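Local atomic coordinates of SusD superfamily protein (Parabacteroides distasonis, PDB entry 3OTN), a protein that probably binds carbohydrate or other nutrients at the bacterial outer membrane, as a member of the SusD family. Residues N34-T37 with C42-I45. Numbering follows the deposited sequence.
Sequences NKMT and CNTI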
loop_
_atom_site.group_PDB
_atom_site.type_symbol
_atom_site.label_atom_id
_atom_site.label_comp_id
_atom_site.label_asym_id
_atom_site.label_seq_id
_atom_site.Cartn_x
_atom_site.Cartn_y
_atom_site.Cartn_z
ATOM N N ASN A 34 2.790 -2.136 7.639
ATOM C CA ASN A 34 1.635 -2.130 8.563
ATOM C C ASN A 34 2.145 -2.497 9.924
ATOM O O ASN A 34 2.405 -3.668 10.222
ATOM C CB ASN A 34 0.549 -3.113 8.089
ATOM C CG ASN A 34 -0.703 -3.068 8.932
ATOM O OD1 ASN A 34 -0.650 -2.892 10.135
ATOM N ND2 ASN A 34 -1.861 -3.268 8.281
ATOM N N LYS A 35 2.367 -1.484 10.746
ATOM C CA LYS A 35 2.720 -1.725 12.111
ATOM C C LYS A 35 2.209 -0.605 12.994
ATOM O O LYS A 35 2.071 0.554 12.555
ATOM C CB LYS A 35 4.237 -1.871 12.280
ATOM C CG LYS A 35 5.055 -0.596 12.067
ATOM C CD LYS A 35 6.518 -0.795 12.490
ATOM C CE LYS A 35 7.105 0.452 13.116
ATOM N NZ LYS A 35 8.570 0.318 13.439
HETATM N N MSE A 36 2.034 -0.947 14.262
HETATM C CA MSE A 36 1.592 0.005 15.266
HETATM C C MSE A 36 2.768 0.902 15.647
HETATM O O MSE A 36 3.916 0.432 15.746
HETATM C CB MSE A 36 1.062 -0.688 16.494
HETATM C CG MSE A 36 -0.138 -1.602 16.246
HETATM SE SE MSE A 36 -1.712 -0.869 15.356
HETATM C CE MSE A 36 -2.142 0.577 16.662
ATOM N N THR A 37 2.460 2.176 15.841
ATOM C CA THR A 37 3.450 3.205 16.177
ATOM C C THR A 37 3.056 3.911 17.511
ATOM O O THR A 37 1.979 3.678 18.054
ATOM C CB THR A 37 3.628 4.219 14.987
ATOM O OG1 THR A 37 2.370 4.811 14.670
ATOM C CG2 THR A 37 4.200 3.527 13.739
ATOM N N CYS A 42 -2.263 4.400 16.452
ATOM C CA CYS A 42 -1.364 4.955 15.410
ATOM C C CYS A 42 -0.675 3.791 14.692
ATOM O O CYS A 42 -0.208 2.842 15.310
ATOM C CB CYS A 42 -0.303 5.877 16.039
ATOM S SG CYS A 42 -1.025 7.393 16.731
ATOM N N ASN A 43 -0.599 3.884 13.386
ATOM C CA ASN A 43 -0.062 2.807 12.548
ATOM C C ASN A 43 0.465 3.467 11.320
ATOM O O ASN A 43 -0.123 4.458 10.876
ATOM C CB ASN A 43 -1.181 1.811 12.226
ATOM C CG ASN A 43 -0.697 0.590 11.401
ATOM O OD1 ASN A 43 -0.249 0.731 10.275
ATOM N ND2 ASN A 43 -0.794 -0.616 11.988
ATOM N N THR A 44 1.538 2.895 10.756
ATOM C CA THR A 44 2.187 3.412 9.564
ATOM C C THR A 44 1.225 3.584 8.375
ATOM O O THR A 44 1.425 4.497 7.541
ATOM C CB THR A 44 3.396 2.549 9.133
ATOM O OG1 THR A 44 2.997 1.163 9.131
ATOM C CG2 THR A 44 4.591 2.772 10.054
ATOM N N ILE A 45 0.197 2.737 8.288
ATOM C CA ILE A 45 -0.768 2.840 7.185
ATOM C C ILE A 45 -1.527 4.152 7.141
ATOM O O ILE A 45 -2.005 4.553 6.075
ATOM C CB ILE A 45 -1.805 1.689 7.123
ATOM C CG1 ILE A 45 -2.820 1.737 8.281
ATOM C CG2 ILE A 45 -1.101 0.323 6.997
ATOM C CD1 ILE A 45 -3.915 0.642 8.140
HETATM O O HOH W 1 -0.571 2.850 18.470
#
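Asn-34 and Asn-43 share a first torsion, CG swung opposite the backbone N in both, chi1 -175° and -177°, and their side chains cross with the amide planes nearly perpendicular. ND2 of Asn-43 donates a hydrogen bond to OD1 of Asn-34 (2.9 Å), coming from above the carbonyl plane rather than onto a lone pair. The other end of the Asn-43 amide turns back on its own chain: OD1 takes the N-H of Ile-45 at 2.9 Å, almost straight and on an in-plane lone pair, which makes an Asx turn. With an alanine here, Asn-34 OD1 and the Ile-45 N-H would probably lose these mates, and the Asx turn would be lost. The two segments belong to a short, weakly bonded antiparallel beta hairpin, 36-37 with 42-43, in which Met-36, a selenomethionine, and Asn-43 form a non-hydrogen-bonded pair; the Met-36 chain bends at chi2 and chi3 to lay SE 3.5 Å from Asn-43 ND2. Thr-44 clasps Lys-35 twice: its N donates to Lys-35 O at 3.0 Å, and its OG1, also hydrogen-bonded to Val-32 O, accepts from Lys-35 N at 3.2 Å. Methyl CG2 of Thr-44 packs 3.8 Å from CG2 of Thr-37, near Asp-81 of helix 79-100; from the same helix Asp-85 holds Lys-35 NZ in a salt bridge. CG2 of Ile-45 lies 3.9 Å from ND2 of Asn-34, and both side chains touch Trp-355.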